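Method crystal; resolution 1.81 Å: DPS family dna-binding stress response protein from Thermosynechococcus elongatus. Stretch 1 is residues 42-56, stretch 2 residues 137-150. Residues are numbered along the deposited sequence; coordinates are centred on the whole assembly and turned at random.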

# COMPACT_ATOMS: atom_id res chain seq x y z
N ARG C 42 -14.56 3.00 -24.88
CA ARG C 42 -13.86 2.87 -23.60
C ARG C 42 -12.91 1.67 -23.65
O ARG C 42 -11.73 1.79 -23.29
N ASP C 43 -13.43 0.53 -24.12
CA ASP C 43 -12.67 -0.72 -24.21
C ASP C 43 -11.38 -0.52 -25.02
O ASP C 43 -10.30 -0.89 -24.57
N LEU C 44 -11.50 0.07 -26.20
CA LEU C 44 -10.33 0.28 -27.06
C LEU C 44 -9.41 1.41 -26.60
O LEU C 44 -8.19 1.29 -26.70
N HIS C 45 -10.00 2.49 -26.09
CA HIS C 45 -9.22 3.58 -25.48
C HIS C 45 -8.27 2.97 -24.43
O HIS C 45 -7.06 3.27 -24.41
N LEU C 46 -8.80 2.08 -23.60
CA LEU C 46 -8.00 1.39 -22.59
C LEU C 46 -6.99 0.42 -23.19
O LEU C 46 -5.83 0.42 -22.78
N LEU C 47 -7.43 -0.39 -24.15
CA LEU C 47 -6.52 -1.33 -24.81
C LEU C 47 -5.28 -0.63 -25.36
O LEU C 47 -4.15 -1.06 -25.11
N PHE C 48 -5.50 0.46 -26.09
CA PHE C 48 -4.40 1.18 -26.71
C PHE C 48 -3.46 1.79 -25.68
O PHE C 48 -2.25 1.80 -25.88
N GLU C 49 -4.01 2.27 -24.57
CA GLU C 49 -3.19 2.81 -23.49
C GLU C 49 -2.38 1.70 -22.81
O GLU C 49 -1.20 1.87 -22.53
N GLU C 50 -3.03 0.55 -22.58
CA GLU C 50 -2.39 -0.55 -21.88
C GLU C 50 -1.23 -1.13 -22.68
O GLU C 50 -0.11 -1.26 -22.18
N GLN C 51 -1.49 -1.43 -23.95
CA GLN C 51 -0.44 -1.99 -24.81
C GLN C 51 0.61 -0.92 -25.12
O GLN C 51 1.81 -1.20 -25.11
N GLY C 52 0.16 0.32 -25.31
CA GLY C 52 1.08 1.45 -25.48
C GLY C 52 2.03 1.61 -24.31
O GLY C 52 3.22 1.87 -24.51
N SER C 53 1.52 1.45 -23.10
CA SER C 53 2.35 1.55 -21.89
C SER C 53 3.41 0.46 -21.80
O SER C 53 4.51 0.71 -21.31
N GLU C 54 3.06 -0.74 -22.25
CA GLU C 54 4.01 -1.85 -22.27
C GLU C 54 5.11 -1.65 -23.30
O GLU C 54 6.28 -1.92 -23.02
N VAL C 55 4.75 -1.14 -24.46
CA VAL C 55 5.75 -0.76 -25.47
C VAL C 55 6.62 0.39 -24.94
O VAL C 55 7.83 0.36 -25.08
N PHE C 56 5.98 1.37 -24.30
CA PHE C 56 6.70 2.51 -23.74
C PHE C 56 7.88 2.09 -22.87
O PHE C 56 8.98 2.63 -23.01
N GLN C 137 7.83 -11.50 -26.37
CA GLN C 137 6.63 -12.16 -25.84
C GLN C 137 5.51 -11.15 -25.58
O GLN C 137 4.33 -11.45 -25.78
N THR C 138 5.89 -9.95 -25.14
CA THR C 138 4.91 -8.87 -24.96
C THR C 138 4.31 -8.46 -26.32
O THR C 138 3.10 -8.30 -26.44
N HIS C 139 5.16 -8.34 -27.33
CA HIS C 139 4.67 -8.07 -28.69
C HIS C 139 3.73 -9.17 -29.20
O HIS C 139 2.71 -8.89 -29.84
N GLN C 140 4.08 -10.42 -28.89
CA GLN C 140 3.22 -11.55 -29.28
C GLN C 140 1.86 -11.49 -28.58
O GLN C 140 0.83 -11.82 -29.18
N LYS C 141 1.86 -11.05 -27.32
CA LYS C 141 0.59 -10.87 -26.58
C LYS C 141 -0.26 -9.78 -27.23
O LYS C 141 -1.45 -9.98 -27.48
N HIS C 142 0.37 -8.65 -27.53
CA HIS C 142 -0.30 -7.51 -28.15
C HIS C 142 -0.92 -7.90 -29.49
O HIS C 142 -2.06 -7.54 -29.79
N ARG C 143 -0.15 -8.63 -30.30
CA ARG C 143 -0.61 -9.09 -31.61
C ARG C 143 -1.84 -9.99 -31.48
O ARG C 143 -2.80 -9.85 -32.23
N TRP C 144 -1.79 -10.93 -30.54
CA TRP C 144 -2.93 -11.81 -30.28
C TRP C 144 -4.20 -11.01 -29.91
O TRP C 144 -5.25 -11.20 -30.53
N PHE C 145 -4.09 -10.12 -28.92
CA PHE C 145 -5.22 -9.25 -28.52
C PHE C 145 -5.82 -8.51 -29.72
O PHE C 145 -7.04 -8.53 -29.93
N LEU C 146 -4.96 -7.86 -30.49
CA LEU C 146 -5.40 -7.07 -31.64
C LEU C 146 -6.11 -7.93 -32.68
O LEU C 146 -7.17 -7.55 -33.17
N LYS C 147 -5.52 -9.08 -33.00
CA LYS C 147 -6.10 -9.99 -33.98
C LYS C 147 -7.50 -10.44 -33.57
O LYS C 147 -8.38 -10.58 -34.43
N GLU C 148 -7.72 -10.67 -32.28
CA GLU C 148 -9.04 -11.07 -31.79
C GLU C 148 -10.12 -10.06 -32.16
O GLU C 148 -11.24 -10.44 -32.49
N PHE C 149 -9.79 -8.76 -32.10
CA PHE C 149 -10.76 -7.72 -32.44
C PHE C 149 -11.22 -7.79 -33.90
O PHE C 149 -12.29 -7.30 -34.24
N LEU C 150 -10.40 -8.41 -34.74
CA LEU C 150 -10.69 -8.51 -36.16
C LEU C 150 -11.45 -9.79 -36.55
O LEU C 150 -11.86 -9.93 -37.71

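Two nearly antiparallel helices of one chain pack here through a contact that is apolar at one end and polar at the other, with Gln51 and His142 pressed together where the two characters meet. The axes run at 163° and approach to 10.7 Å, a spacing that leaves room for large side chains between them. The backbones come nearest at Gln51 and His142, whose CA atoms are 6.5 Å apart, and these two residues are also the ones most covered on their respective helices.

At the apolar end, Leu47 points toward the partner helix. Its t, p rotamer spreads the two methyls, so that CD1 lies 3.7 Å from Phe145 CD2 while CD2 meets Leu146 CD1 at 3.8 Å and Phe149 CE1 at 3.7 Å. A branched aliphatic side chain suits this place because it can fill the space among three neighbours at once. Phe149, chi1 m, also points inward and offers a ring face to Leu44. Leu44 leaves its backbone sideways, but its m, t rotamer brings CD2 to 3.8 Å from the ring centroid of Phe149, a CH-pi contact over the face. Asp43 takes the ring's edge, its OD2 lying 3.8 Å from Phe149 CZ; both carboxylate oxygens are hydrogen-bonded elsewhere in the structure. Phe48 starts away from the partner, yet chi1 m carries its ring back until CE2 is 4.3 Å from Leu146 CD1.

Gln51, chi1 m and chi2 t, lays its aliphatic portion over one face of the His142 imidazole, with CB 3.6 Å from the ring centroid and only 9° off the ring normal. Glutamine suits this position by combining methylene groups that can cover a ring with an amide whose NE2 is hydrogen-bonded elsewhere in the structure; Gln51 OE1 lies 3.2 Å from Phe145 CB, a close packing contact and not a polar pairing.

His142, chi1 m, turns its ring inward, and NE2 donates a hydrogen bond to Glu54 OE2 at 2.7 Å with a favourable angle of 162°. Its ND1 is satisfied elsewhere, so both ring nitrogens of this buried residue have partners. Val55, chi1 t, places CG2 near the ring's edge, 3.8 Å from His142 CE1. The same Glu54 OE2 accepts from Lys141 NZ at 3.0 Å in a salt bridge, supplemented by a weak hydrogen bond from Lys141 NZ to Glu54 OE1 at 3.1 Å. Lys141 suits this more open margin because its long chain carries the charge across to the carboxylate. Beneath that carboxylate, Glu54 CB rests 3.9 Å from Thr138 CG2.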

# COMPACT_ATOMS: atom_id res chain seq x y z
CB ARG C 42 -14.83 2.78 -22.41
CG ARG C 42 -14.13 2.62 -21.06
CD ARG C 42 -15.11 2.41 -19.90
NE ARG C 42 -14.42 1.98 -18.67
CZ ARG C 42 -13.95 0.75 -18.44
NH1 ARG C 42 -14.06 -0.22 -19.35
NH2 ARG C 42 -13.36 0.48 -17.28
CB ASP C 43 -13.51 -1.84 -24.83
CG ASP C 43 -13.00 -3.25 -24.46
OD1 ASP C 43 -12.49 -3.44 -23.33
OD2 ASP C 43 -13.15 -4.18 -25.29
CB LEU C 44 -10.74 0.44 -28.52
CG LEU C 44 -11.05 -0.92 -29.18
CD1 LEU C 44 -11.66 -0.75 -30.53
CD2 LEU C 44 -9.80 -1.80 -29.29
CB HIS C 45 -10.21 4.57 -24.85
CG HIS C 45 -9.59 5.83 -24.34
ND1 HIS C 45 -8.95 6.74 -25.16
CD2 HIS C 45 -9.57 6.37 -23.10
CE1 HIS C 45 -8.55 7.77 -24.45
NE2 HIS C 45 -8.92 7.58 -23.19
CB LEU C 46 -8.90 0.64 -21.60
CG LEU C 46 -9.64 1.58 -20.65
CD1 LEU C 46 -10.72 0.85 -19.85
CD2 LEU C 46 -8.62 2.26 -19.72
CB LEU C 47 -7.22 -2.10 -25.94
CG LEU C 47 -6.29 -3.05 -26.71
CD1 LEU C 47 -6.08 -4.36 -25.96
CD2 LEU C 47 -6.87 -3.30 -28.10
CB PHE C 48 -4.93 2.22 -27.70
CG PHE C 48 -5.64 1.62 -28.89
CD1 PHE C 48 -6.87 2.13 -29.32
CD2 PHE C 48 -5.06 0.56 -29.60
CE1 PHE C 48 -7.52 1.57 -30.43
CE2 PHE C 48 -5.70 -0.00 -30.71
CZ PHE C 48 -6.93 0.50 -31.13
CB GLU C 49 -4.05 3.57 -22.48
CG GLU C 49 -3.23 4.29 -21.41
CD GLU C 49 -2.48 5.53 -21.90
OE1 GLU C 49 -2.43 5.83 -23.11
OE2 GLU C 49 -1.93 6.24 -21.04
CB GLU C 50 -3.41 -1.63 -21.55
CG GLU C 50 -4.37 -1.21 -20.45
CD GLU C 50 -5.62 -2.06 -20.40
OE1 GLU C 50 -5.93 -2.78 -21.38
OE2 GLU C 50 -6.32 -1.98 -19.37
CB GLN C 51 -1.04 -2.66 -26.05
CG GLN C 51 -2.09 -3.72 -25.64
CD GLN C 51 -2.40 -4.79 -26.68
OE1 GLN C 51 -2.83 -5.88 -26.32
NE2 GLN C 51 -2.21 -4.48 -27.95
CB SER C 53 1.49 1.53 -20.63
OG SER C 53 0.82 2.77 -20.50
CB GLU C 54 3.29 -3.18 -22.47
CG GLU C 54 2.47 -3.57 -21.25
CD GLU C 54 1.92 -4.98 -21.35
OE1 GLU C 54 2.18 -5.77 -20.41
OE2 GLU C 54 1.26 -5.29 -22.36
CB VAL C 55 5.10 -0.36 -26.81
CG1 VAL C 55 6.14 0.22 -27.75
CG2 VAL C 55 4.41 -1.58 -27.45
CB PHE C 56 5.76 3.39 -22.89
CG PHE C 56 6.49 4.48 -22.15
CD1 PHE C 56 6.83 4.32 -20.81
CD2 PHE C 56 6.86 5.65 -22.80
CE1 PHE C 56 7.52 5.32 -20.12
CE2 PHE C 56 7.54 6.66 -22.13
CZ PHE C 56 7.87 6.49 -20.78
CB GLN C 137 6.96 -12.97 -24.58
CG GLN C 137 7.95 -14.10 -24.86
CD GLN C 137 8.50 -14.73 -23.61
OE1 GLN C 137 9.71 -14.60 -23.29
NE2 GLN C 137 7.63 -15.40 -22.86
CB THR C 138 5.55 -7.69 -24.22
OG1 THR C 138 5.86 -8.11 -22.89
CG2 THR C 138 4.61 -6.49 -24.16
CB HIS C 139 5.84 -7.84 -29.64
CG HIS C 139 6.35 -6.44 -29.61
ND1 HIS C 139 7.51 -6.08 -28.95
CD2 HIS C 139 5.83 -5.30 -30.11
CE1 HIS C 139 7.69 -4.78 -29.07
NE2 HIS C 139 6.69 -4.28 -29.77
CB GLN C 140 3.94 -12.87 -29.06
CG GLN C 140 5.09 -13.04 -30.06
CD GLN C 140 6.08 -14.13 -29.70
OE1 GLN C 140 6.36 -14.40 -28.53
NE2 GLN C 140 6.66 -14.74 -30.74
CB LYS C 141 0.84 -10.53 -25.11
CG LYS C 141 -0.46 -10.34 -24.31
CD LYS C 141 -0.19 -9.91 -22.86
CE LYS C 141 0.34 -8.48 -22.78
NZ LYS C 141 0.24 -7.92 -21.40
CB HIS C 142 0.68 -6.36 -28.36
CG HIS C 142 1.15 -5.72 -27.09
ND1 HIS C 142 2.14 -4.77 -27.07
CD2 HIS C 142 0.75 -5.88 -25.81
CE1 HIS C 142 2.34 -4.37 -25.82
NE2 HIS C 142 1.51 -5.03 -25.04
CB ARG C 143 0.53 -9.82 -32.33
CG ARG C 143 0.11 -10.47 -33.64
CD ARG C 143 1.25 -11.30 -34.23
NE ARG C 143 0.78 -12.05 -35.39
CZ ARG C 143 0.20 -13.25 -35.32
NH1 ARG C 143 -0.20 -13.84 -36.45
NH2 ARG C 143 0.02 -13.86 -34.15
CB TRP C 144 -2.56 -12.86 -29.23
CG TRP C 144 -3.74 -13.45 -28.53
CD1 TRP C 144 -4.86 -13.99 -29.09
CD2 TRP C 144 -3.91 -13.56 -27.11
NE1 TRP C 144 -5.73 -14.42 -28.11
CE2 TRP C 144 -5.16 -14.17 -26.88
CE3 TRP C 144 -3.11 -13.20 -26.01
CZ2 TRP C 144 -5.65 -14.42 -25.60
CZ3 TRP C 144 -3.60 -13.45 -24.73
CH2 TRP C 144 -4.85 -14.06 -24.54
CB PHE C 145 -4.77 -8.22 -27.47
CG PHE C 145 -5.00 -8.66 -26.04
CD1 PHE C 145 -4.32 -9.75 -25.51
CD2 PHE C 145 -5.87 -7.95 -25.22
CE1 PHE C 145 -4.53 -10.16 -24.19
CE2 PHE C 145 -6.08 -8.34 -23.89
CZ PHE C 145 -5.41 -9.44 -23.37
CB LEU C 146 -4.19 -6.37 -32.27
CG LEU C 146 -3.82 -4.89 -32.06
CD1 LEU C 146 -4.66 -4.12 -31.07
CD2 LEU C 146 -2.33 -4.76 -31.76
CB LYS C 147 -5.19 -11.20 -34.20
CG LYS C 147 -3.97 -10.89 -35.07
CD LYS C 147 -2.98 -12.06 -35.08
CE LYS C 147 -3.61 -13.35 -35.65
NZ LYS C 147 -3.88 -13.21 -37.10
CB GLU C 148 -9.02 -11.31 -30.27
CG GLU C 148 -8.18 -12.52 -29.83
CD GLU C 148 -8.56 -13.80 -30.57
OE1 GLU C 148 -7.66 -14.58 -30.96
OE2 GLU C 148 -9.77 -14.02 -30.79
CB PHE C 149 -10.20 -6.34 -32.13
CG PHE C 149 -10.33 -5.95 -30.69
CD1 PHE C 149 -9.34 -6.28 -29.76
CD2 PHE C 149 -11.47 -5.27 -30.25
CE1 PHE C 149 -9.48 -5.91 -28.42
CE2 PHE C 149 -11.61 -4.90 -28.91
CZ PHE C 149 -10.62 -5.22 -27.99
CB LEU C 150 -9.40 -8.39 -36.97
CG LEU C 150 -8.88 -7.01 -37.43
CD1 LEU C 150 -9.43 -5.79 -36.69
CD2 LEU C 150 -7.38 -7.04 -37.49